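Local coordinates for HIGH affinity ribose transport protein RBSD (Bacillus subtilis, PDB 1OGD) that catalyses the interconversion of the beta-pyranose and beta-furanose forms of D-ribose, working as a homodecamer built from two pentamers, at the interface of chains A and B. Sequence-based numbering; all coordinates share one arbitrary frame. Chains: chain A/B, HIGH affinity ribose transport protein RBSD.

Contact 1: the interface of chains A and B. Residues chain A 42, 49, 53-54; chain B 44.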
loop_
_atom_site.group_PDB
_atom_site.type_symbol
_atom_site.label_atom_id
_atom_site.label_comp_id
_atom_site.label_asym_id
_atom_site.label_seq_id
_atom_site.Cartn_x
_atom_site.Cartn_y
_atom_site.Cartn_z
ATOM N N LEU A 42 10.590 22.131 -7.607
ATOM C CA LEU A 42 11.200 23.181 -6.798
ATOM C C LEU A 42 10.688 24.564 -7.161
ATOM O O LEU A 42 11.008 25.541 -6.482
ATOM C CB LEU A 42 12.727 23.168 -6.970
ATOM C CG LEU A 42 13.488 21.882 -6.621
ATOM C CD1 LEU A 42 14.952 22.028 -7.025
ATOM C CD2 LEU A 42 13.359 21.598 -5.129
ATOM N N PRO A 49 13.002 28.621 -9.040
ATOM C CA PRO A 49 14.428 28.811 -9.326
ATOM C C PRO A 49 14.698 28.779 -10.816
ATOM O O PRO A 49 13.905 28.240 -11.590
ATOM C CB PRO A 49 15.102 27.625 -8.631
ATOM C CG PRO A 49 14.000 26.944 -7.840
ATOM C CD PRO A 49 12.752 27.245 -8.596
ATOM N N ASP A 53 20.686 28.304 -11.972
ATOM C CA ASP A 53 20.933 28.129 -10.549
ATOM C C ASP A 53 20.805 26.682 -10.116
ATOM O O ASP A 53 21.631 26.184 -9.350
ATOM C CB ASP A 53 19.984 28.997 -9.726
ATOM C CG ASP A 53 20.266 30.474 -9.895
ATOM O OD1 ASP A 53 21.451 30.831 -10.070
ATOM O OD2 ASP A 53 19.314 31.277 -9.841
ATOM N N THR A 54 19.780 25.999 -10.611
ATOM C CA THR A 54 19.582 24.606 -10.243
ATOM C C THR A 54 20.707 23.724 -10.780
ATOM O O THR A 54 21.251 22.892 -10.059
ATOM C CB THR A 54 18.220 24.101 -10.755
ATOM O OG1 THR A 54 17.187 24.956 -10.249
ATOM C CG2 THR A 54 17.958 22.678 -10.272
ATOM N N LEU B 44 17.134 24.917 -2.116
ATOM C CA LEU B 44 18.108 24.585 -3.149
ATOM C C LEU B 44 19.492 24.730 -2.526
ATOM O O LEU B 44 20.372 23.894 -2.725
ATOM C CB LEU B 44 17.955 25.529 -4.343
ATOM C CG LEU B 44 18.787 25.246 -5.597
ATOM C CD1 LEU B 44 18.561 23.819 -6.065
ATOM C CD2 LEU B 44 18.396 26.228 -6.691
#
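The pyrrolidine ring of A:Pro49 meets B:Leu44 at its edge, through one corner: A:Pro49 CB lies 4.1 Å from the CD2 methyl of B:Leu44, and no other ring atom approaches as near. The same methyl reaches the start of a helix, where the side-chain hydroxyl OG1 of A:Thr54 is 4.0 Å from B:Leu44 CD2 and the threonine CA is almost as near. These are van der Waals contacts, and the two side chains cross at about a right angle. The backbone carbonyl oxygen O of A:Asp53 lies 4.2 Å from B:Leu44 CD2. The second branch of the leucine turns to another neighbour, with B:Leu44 CD1 4.1 Å from A:Leu42 CD1, methyl against methyl. With CG opposite its own backbone N (chi1 -173°), B:Leu44 extends towards chain A, and its forked end divides between A:Leu42 and the A:Pro49–A:Thr54 pair. The imbalance in buried surface illustrates how one projecting residue is received by several neighbours that each contribute a little: B:Leu44 loses 55 Å², whereas each residue around it loses far less. B:Leu44 belongs to the loop that follows strand 38-41 of its chain. Its receptor is assembled from the equivalent loop of chain A, from A:Leu42 just beyond the strand to A:Pro49, which follows a cis peptide bond, and from the first turn of helix 51-61.

Contact 2: the interface of chains A and B. Residues chain A 40-43; chain B 8, 10, 42.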
loop_
_atom_site.group_PDB
_atom_site.type_symbol
_atom_site.label_atom_id
_atom_site.label_comp_id
_atom_site.label_asym_id
_atom_site.label_seq_id
_atom_site.Cartn_x
_atom_site.Cartn_y
_atom_site.Cartn_z
ATOM N N ILE A 40 10.186 15.988 -8.656
ATOM C CA ILE A 40 10.482 16.852 -7.526
ATOM C C ILE A 40 10.372 18.274 -8.060
ATOM O O ILE A 40 11.215 18.726 -8.834
ATOM C CB ILE A 40 11.891 16.575 -6.987
ATOM C CG1 ILE A 40 11.990 15.108 -6.554
ATOM C CG2 ILE A 40 12.183 17.486 -5.811
ATOM C CD1 ILE A 40 13.388 14.656 -6.139
ATOM N N ASP A 41 9.321 18.970 -7.645
ATOM C CA ASP A 41 9.050 20.321 -8.119
ATOM C C ASP A 41 9.574 21.394 -7.162
ATOM O O ASP A 41 9.067 21.552 -6.052
ATOM C CB ASP A 41 7.540 20.463 -8.327
ATOM C CG ASP A 41 7.162 21.691 -9.128
ATOM O OD1 ASP A 41 5.972 21.787 -9.498
ATOM O OD2 ASP A 41 8.034 22.556 -9.382
ATOM N N LEU A 42 10.590 22.131 -7.607
ATOM C CA LEU A 42 11.200 23.181 -6.798
ATOM C C LEU A 42 10.688 24.564 -7.161
ATOM O O LEU A 42 11.008 25.541 -6.482
ATOM C CB LEU A 42 12.727 23.168 -6.970
ATOM C CG LEU A 42 13.488 21.882 -6.621
ATOM C CD1 LEU A 42 14.952 22.028 -7.025
ATOM C CD2 LEU A 42 13.359 21.598 -5.129
ATOM N N SER A 43 9.894 24.648 -8.224
ATOM C CA SER A 43 9.378 25.931 -8.679
ATOM C C SER A 43 8.574 26.679 -7.626
ATOM O O SER A 43 7.871 26.081 -6.805
ATOM C CB SER A 43 8.521 25.750 -9.941
ATOM O OG SER A 43 7.304 25.086 -9.650
ATOM N N ASN B 8 3.988 25.928 -8.388
ATOM C CA ASN B 8 4.449 24.651 -7.848
ATOM C C ASN B 8 3.334 23.610 -7.790
ATOM O O ASN B 8 2.298 23.836 -7.174
ATOM C CB ASN B 8 5.053 24.854 -6.458
ATOM C CG ASN B 8 5.705 23.592 -5.923
ATOM O OD1 ASN B 8 5.033 22.713 -5.379
ATOM N ND2 ASN B 8 7.017 23.487 -6.095
ATOM N N HIS B 10 3.261 20.572 -6.277
ATOM C CA HIS B 10 3.011 20.024 -4.942
ATOM C C HIS B 10 2.148 20.991 -4.138
ATOM O O HIS B 10 1.192 20.580 -3.467
ATOM C CB HIS B 10 4.318 19.792 -4.162
ATOM C CG HIS B 10 5.341 18.991 -4.903
ATOM N ND1 HIS B 10 5.070 17.753 -5.447
ATOM C CD2 HIS B 10 6.636 19.259 -5.203
ATOM C CE1 HIS B 10 6.152 17.294 -6.052
ATOM N NE2 HIS B 10 7.117 18.190 -5.918
ATOM N N LEU B 42 11.374 23.027 -0.661
ATOM C CA LEU B 42 11.697 23.868 -1.809
ATOM C C LEU B 42 13.130 24.389 -1.799
ATOM O O LEU B 42 13.542 25.073 -2.737
ATOM C CB LEU B 42 10.760 25.076 -1.857
ATOM C CG LEU B 42 9.252 24.845 -1.926
ATOM C CD1 LEU B 42 8.531 26.195 -1.889
ATOM C CD2 LEU B 42 8.912 24.080 -3.201
HETATM O O HOH W 1 13.056 26.669 -4.950
#
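In chain A, the end of strand 38-41 and the short turn after it dock against the start of helix 9-17 of chain B, with A:Asp41 meeting B:Asn8 and B:His10. The main-chain N of A:Asp41 donates to the imidazole NE2 of B:His10 at 2.9 Å; the bond is fairly straight, though tilted 24° from the ring plane. One residue before the helix, B:Asn8 spends its side-chain amide nitrogen on two carbonyls. B:Asn8 ND2 donates to A:Ser43 O at 2.8 Å, on a lone pair in the carbonyl plane, and to A:Asp41 O at 2.8 Å, from well above that carbonyl's plane. The two oxygens diverge from ND2 and lie close to the amide plane, one for each N-H, which should fix the amide's rotation. The carboxylate of A:Asp41, its CG opposite the backbone N (chi1 -166°), stacks on that amide with the planes 22° apart and A:Asp41 CG 4.0 Å from B:Asn8 CG. A:Asp41 OD2 also closes an Asx-type turn, accepting from A:Ser43 OG at 2.6 Å and from A:Ser43 N at 3.0 Å, both from one face of the carboxylate. Exchange of A:Asp41 for an alanine removes the acceptor of the A:Ser43 hydroxyl and N-H and the partner stacked on the amide, and the turn would probably drift, misplacing the A:Ser43 carbonyl that B:Asn8 binds. Nearby, a methyl of B:Leu42 packs towards A:Asp41 O, and a water joins A:Leu42 O and B:Leu42 O, 2.8 Å from each, close to the two-fold axis. By reading main-chain groups with side chains, the site holds two subunits in register, probably across the junction of the two pentamers.

The C-alpha centres of contact 1 and contact 2 lie about 9 Å apart, and A:Leu42 belongs to both. This residue connects the end of strand 38-41, used in contact 2, to the loop that helps receive the partner in contact 1. Polar recognition and apolar packing are thus carried by neighbouring stretches of one chain, and the two-fold symmetry repeats both with the chains exchanged. Contact 1 is centred about 24 Å, and contact 2 about 26 Å, from A:His20, the probable proton donor of the same chain, which fits a role in assembling the decamer.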